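Local coordinates for uncharacterized protein (Parabacteroides merdae, PDB 4MXN) that probably acts as a glycosyl hydrolase of family 28 with a parallel beta-helix fold, its substrate not established, at residues I118-S123 with L166-N171; R122-R127 with A191-R196. All coordinates share one frame; numbering follows the deposited sequence.

Interaction 1: I118-S123 with L166-N171; sequences IIDGRS and LQDAAN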
loop_
_atom_site.group_PDB
_atom_site.type_symbol
_atom_site.label_atom_id
_atom_site.label_comp_id
_atom_site.label_asym_id
_atom_site.label_seq_id
_atom_site.Cartn_x
_atom_site.Cartn_y
_atom_site.Cartn_z
ATOM N N ILE A 118 -0.557 -2.994 10.588
ATOM C CA ILE A 118 0.437 -3.456 9.620
ATOM C C ILE A 118 -0.230 -3.876 8.310
ATOM O O ILE A 118 -1.335 -4.424 8.321
ATOM C CB ILE A 118 1.234 -4.679 10.244
ATOM C CG1 ILE A 118 2.012 -4.282 11.520
ATOM C CG2 ILE A 118 2.159 -5.411 9.225
ATOM C CD1 ILE A 118 2.436 -5.496 12.464
ATOM N N ILE A 119 0.451 -3.600 7.194
ATOM C CA ILE A 119 0.153 -4.123 5.855
ATOM C C ILE A 119 1.315 -5.077 5.566
ATOM O O ILE A 119 2.470 -4.631 5.497
ATOM C CB ILE A 119 -0.066 -3.069 4.746
ATOM C CG1 ILE A 119 -1.056 -1.979 5.195
ATOM C CG2 ILE A 119 -0.543 -3.772 3.460
ATOM C CD1 ILE A 119 -1.285 -0.777 4.140
ATOM N N ASP A 120 1.023 -6.392 5.494
ATOM C CA ASP A 120 2.014 -7.469 5.341
ATOM C C ASP A 120 1.976 -8.046 3.929
ATOM O O ASP A 120 0.986 -8.690 3.536
ATOM C CB ASP A 120 1.767 -8.576 6.393
ATOM C CG ASP A 120 2.798 -9.714 6.440
ATOM O OD1 ASP A 120 3.648 -9.800 5.519
ATOM O OD2 ASP A 120 2.710 -10.552 7.358
ATOM N N GLY A 121 3.077 -7.839 3.206
ATOM C CA GLY A 121 3.198 -8.243 1.804
ATOM C C GLY A 121 3.457 -9.697 1.514
ATOM O O GLY A 121 3.289 -10.120 0.360
ATOM N N ARG A 122 3.906 -10.483 2.532
ATOM C CA ARG A 122 4.231 -11.917 2.381
ATOM C C ARG A 122 5.036 -12.156 1.098
ATOM O O ARG A 122 4.712 -13.031 0.299
ATOM C CB ARG A 122 2.940 -12.765 2.390
ATOM C CG ARG A 122 2.203 -12.688 3.733
ATOM C CD ARG A 122 1.543 -13.980 4.123
ATOM N NE ARG A 122 2.466 -15.111 4.247
ATOM C CZ ARG A 122 2.259 -16.302 3.692
ATOM N NH1 ARG A 122 1.180 -16.519 2.952
ATOM N NH2 ARG A 122 3.135 -17.286 3.868
ATOM N N SER A 123 6.083 -11.335 0.896
ATOM C CA SER A 123 6.884 -11.277 -0.318
ATOM C C SER A 123 7.339 -12.633 -0.877
ATOM O O SER A 123 7.158 -12.845 -2.069
ATOM C CB SER A 123 8.096 -10.375 -0.118
ATOM O OG SER A 123 9.053 -10.937 0.761
ATOM N N LEU A 166 4.477 -0.773 7.004
ATOM C CA LEU A 166 4.471 -1.413 5.685
ATOM C C LEU A 166 5.535 -2.478 5.749
ATOM O O LEU A 166 6.720 -2.168 5.900
ATOM C CB LEU A 166 4.731 -0.352 4.582
ATOM C CG LEU A 166 3.671 0.761 4.510
ATOM C CD1 LEU A 166 4.013 1.776 3.458
ATOM C CD2 LEU A 166 2.276 0.173 4.271
ATOM N N GLN A 167 5.113 -3.733 5.742
ATOM C CA GLN A 167 6.045 -4.820 5.976
ATOM C C GLN A 167 6.134 -5.825 4.847
ATOM O O GLN A 167 5.121 -6.359 4.381
ATOM C CB GLN A 167 5.621 -5.537 7.263
ATOM C CG GLN A 167 6.435 -6.767 7.663
ATOM C CD GLN A 167 5.966 -7.282 8.998
ATOM O OE1 GLN A 167 6.188 -6.667 10.041
ATOM N NE2 GLN A 167 5.245 -8.374 8.984
ATOM N N ASP A 168 7.386 -6.166 4.500
ATOM C CA ASP A 168 7.748 -7.269 3.604
ATOM C C ASP A 168 7.009 -7.201 2.270
ATOM O O ASP A 168 6.422 -8.175 1.809
ATOM C CB ASP A 168 7.480 -8.610 4.329
ATOM C CG ASP A 168 7.971 -9.838 3.605
ATOM O OD1 ASP A 168 9.087 -9.781 3.032
ATOM O OD2 ASP A 168 7.246 -10.864 3.621
ATOM N N ALA A 169 7.090 -6.040 1.641
ATOM C CA ALA A 169 6.504 -5.754 0.352
ATOM C C ALA A 169 6.984 -6.769 -0.696
ATOM O O ALA A 169 8.177 -7.081 -0.734
ATOM C CB ALA A 169 6.892 -4.341 -0.075
ATOM N N ALA A 170 6.047 -7.276 -1.540
ATOM C CA ALA A 170 6.362 -8.218 -2.622
ATOM C C ALA A 170 7.117 -7.520 -3.747
ATOM O O ALA A 170 7.747 -8.175 -4.569
ATOM C CB ALA A 170 5.086 -8.842 -3.161
ATOM N N ASN A 171 7.044 -6.183 -3.785
ATOM C CA ASN A 171 7.740 -5.382 -4.779
ATOM C C ASN A 171 8.293 -4.152 -4.030
ATOM O O ASN A 171 9.060 -4.338 -3.100
ATOM C CB ASN A 171 6.803 -5.058 -5.940
ATOM C CG ASN A 171 7.525 -4.850 -7.258
ATOM O OD1 ASN A 171 8.636 -4.330 -7.309
ATOM N ND2 ASN A 171 6.894 -5.225 -8.359
HETATM O O HOH W 1 5.520 -11.339 5.794
#
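I119 and Q167 are joined in the backbone ladder between neighbouring parallel strands: Q167 N donates to I119 O at 2.8 Å, and Q167 O accepts from G121 N, also at 2.8 Å and nearly straight (172°). On the buried face I119 and L166 lie side by side and point the same way, I119 CD1 meeting L166 CD2 at 3.7 Å. On the other face D120 and Q167 are neighbours, their carboxylate and amide planes inclined at 74°.

At and just beyond the strand ends two aspartates take up the backbone donors. D120 closes an Asx turn, its OD1 accepting R122 N at 3.1 Å. D168, its CG anti to the backbone N (chi1 -172°), reaches the start of the helix that follows R122. There OD2 takes the backbone N of S123 at 3.0 Å, while OD1 takes the S123 hydroxyl; both donors approach from above the carboxylate plane. The S123 amide also makes a weak bond to D168 O. D168 OD1 has another donor in A193 N, and D168 OD2 one in water 1 at 2.8 Å. Several donors converge on one carboxylate, fixing its rotation. G121 passes close to the opposite backbone, its CA 3.2 Å from D168 O. Such in-register stacking of short parallel strands from successive coils is the signature of the parallel beta-helix, the fold of family 28 glycosyl hydrolases.

Interaction 2: R122-R127 with A191-R196; sequences RSIAVR and AGASDR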
loop_
_atom_site.group_PDB
_atom_site.type_symbol
_atom_site.label_atom_id
_atom_site.label_comp_id
_atom_site.label_asym_id
_atom_site.label_seq_id
_atom_site.Cartn_x
_atom_site.Cartn_y
_atom_site.Cartn_z
ATOM N N ARG A 122 3.906 -10.483 2.532
ATOM C CA ARG A 122 4.231 -11.917 2.381
ATOM C C ARG A 122 5.036 -12.156 1.098
ATOM O O ARG A 122 4.712 -13.031 0.299
ATOM C CB ARG A 122 2.940 -12.765 2.390
ATOM C CG ARG A 122 2.203 -12.688 3.733
ATOM C CD ARG A 122 1.543 -13.980 4.123
ATOM N NE ARG A 122 2.466 -15.111 4.247
ATOM C CZ ARG A 122 2.259 -16.302 3.692
ATOM N NH1 ARG A 122 1.180 -16.519 2.952
ATOM N NH2 ARG A 122 3.135 -17.286 3.868
ATOM N N SER A 123 6.083 -11.335 0.896
ATOM C CA SER A 123 6.884 -11.277 -0.318
ATOM C C SER A 123 7.339 -12.633 -0.877
ATOM O O SER A 123 7.158 -12.845 -2.069
ATOM C CB SER A 123 8.096 -10.375 -0.118
ATOM O OG SER A 123 9.053 -10.937 0.761
ATOM N N ILE A 124 7.913 -13.530 -0.059
ATOM C CA ILE A 124 8.437 -14.807 -0.566
ATOM C C ILE A 124 7.298 -15.652 -1.152
ATOM O O ILE A 124 7.401 -16.084 -2.303
ATOM C CB ILE A 124 9.282 -15.585 0.495
ATOM C CG1 ILE A 124 10.568 -14.756 0.841
ATOM C CG2 ILE A 124 9.608 -17.050 0.021
ATOM C CD1 ILE A 124 11.604 -15.375 1.694
ATOM N N ALA A 125 6.217 -15.837 -0.407
ATOM C CA ALA A 125 5.072 -16.640 -0.865
ATOM C C ALA A 125 4.349 -16.013 -2.061
ATOM O O ALA A 125 3.968 -16.739 -2.975
ATOM C CB ALA A 125 4.100 -16.859 0.281
ATOM N N VAL A 126 4.197 -14.669 -2.078
ATOM C CA VAL A 126 3.533 -13.947 -3.186
ATOM C C VAL A 126 4.406 -14.045 -4.459
ATOM O O VAL A 126 3.887 -14.368 -5.537
ATOM C CB VAL A 126 3.197 -12.478 -2.804
ATOM C CG1 VAL A 126 2.816 -11.652 -4.035
ATOM C CG2 VAL A 126 2.084 -12.417 -1.760
ATOM N N ARG A 127 5.725 -13.779 -4.336
ATOM C CA ARG A 127 6.644 -13.855 -5.492
ATOM C C ARG A 127 6.771 -15.290 -6.035
ATOM O O ARG A 127 6.902 -15.459 -7.247
ATOM C CB ARG A 127 8.027 -13.287 -5.152
ATOM C CG ARG A 127 7.990 -11.765 -4.957
ATOM C CD ARG A 127 9.335 -11.183 -4.531
ATOM N NE ARG A 127 10.310 -11.213 -5.608
ATOM C CZ ARG A 127 10.497 -10.240 -6.483
ATOM N NH1 ARG A 127 9.748 -9.143 -6.438
ATOM N NH2 ARG A 127 11.411 -10.364 -7.432
ATOM N N ALA A 191 11.584 -3.950 5.798
ATOM C CA ALA A 191 11.992 -4.664 4.583
ATOM C C ALA A 191 11.471 -6.094 4.535
ATOM O O ALA A 191 11.070 -6.537 3.463
ATOM C CB ALA A 191 13.510 -4.673 4.455
ATOM N N GLY A 192 11.472 -6.784 5.678
ATOM C CA GLY A 192 11.105 -8.192 5.759
ATOM C C GLY A 192 12.135 -8.963 4.964
ATOM O O GLY A 192 13.331 -8.818 5.208
ATOM N N ALA A 193 11.695 -9.695 3.932
ATOM C CA ALA A 193 12.623 -10.420 3.059
ATOM C C ALA A 193 12.963 -9.608 1.774
ATOM O O ALA A 193 13.731 -10.066 0.942
ATOM C CB ALA A 193 12.031 -11.767 2.695
ATOM N N SER A 194 12.386 -8.418 1.610
ATOM C CA SER A 194 12.605 -7.584 0.414
ATOM C C SER A 194 13.975 -6.869 0.393
ATOM O O SER A 194 14.355 -6.228 1.380
ATOM C CB SER A 194 11.510 -6.527 0.301
ATOM O OG SER A 194 11.773 -5.652 -0.785
ATOM N N ASP A 195 14.665 -6.917 -0.762
ATOM C CA ASP A 195 15.918 -6.172 -0.959
ATOM C C ASP A 195 15.655 -4.981 -1.896
ATOM O O ASP A 195 16.599 -4.321 -2.347
ATOM C CB ASP A 195 17.035 -7.096 -1.512
ATOM C CG ASP A 195 16.826 -7.691 -2.899
ATOM O OD1 ASP A 195 15.731 -7.497 -3.482
ATOM O OD2 ASP A 195 17.773 -8.308 -3.426
ATOM N N ARG A 196 14.365 -4.743 -2.209
ATOM C CA ARG A 196 13.902 -3.708 -3.128
ATOM C C ARG A 196 13.746 -2.350 -2.438
ATOM O O ARG A 196 13.788 -2.261 -1.208
ATOM C CB ARG A 196 12.572 -4.147 -3.779
ATOM C CG ARG A 196 12.769 -5.363 -4.708
ATOM C CD ARG A 196 11.470 -6.084 -5.056
ATOM N NE ARG A 196 10.813 -6.689 -3.880
ATOM C CZ ARG A 196 11.083 -7.902 -3.403
ATOM N NH1 ARG A 196 12.022 -8.651 -3.969
ATOM N NH2 ARG A 196 10.421 -8.370 -2.349
HETATM O O HOH W 2 11.138 -10.887 -1.231
#
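R127 and R196 meet face to face, a stacked pair of guanidinium groups with planes 2° and centres 3.9 Å apart. The two side chains slide past one another in opposite directions, each bent at chi3 (71° in R127, -64° in R196), and R196 NH1 rests over the middle of the other group, 3.3 Å from R127 CZ.

Polar links around the stack run largely to the neighbouring turn. R127 NH1 donates to the carbonyl of A170, R196 NE to that of N171 and R196 NH2 to that of A169. Water 2 lies in the plane of the R196 guanidinium at its edge, accepting from R196 NH2 at 2.8 Å and donating at 2.9 Å to S123 OG, whose own hydrogen goes to D168 OD1. D195 offers R196 at most a long, purely electrostatic attraction. Within the loop S194 OG accepts R196 N at 3.1 Å, an ST turn that the arginine's own N-H closes.

Apolar contact comes at the tip of the type II' turn A191-S194, where A193 CB touches I124 CD1 at 3.8 Å; the same methyl lies 3.6 Å from S123 OG, a van der Waals approach.

With no direct hydrogen bond between them, helix and loop meet through flat stacking, methyl packing and a bridging water; the carbonyl oxygens and water probably offset much of the repulsion between the like charges.

Overall arrangement
Interactions 1 and 2 lie about 7 Å apart, centre to centre, on the same side of the chain's centre, and share R122 and S123. Strand 118-120 leads through two residues into helix 123-136, so both contacts start from one stretch; their partners follow later, first 166-171 after strand 165-167, then 191-196 after strand 182-190. These three strands are adjacent in the parallel arrangement, 165-167 pairing with each of the others. The segment 166-171 therefore lies between the helix start and the 191-196 loop and is hydrogen-bonded to both. Together the contacts tie the helix emerging from one coil of the beta-helix to the turns of the next two.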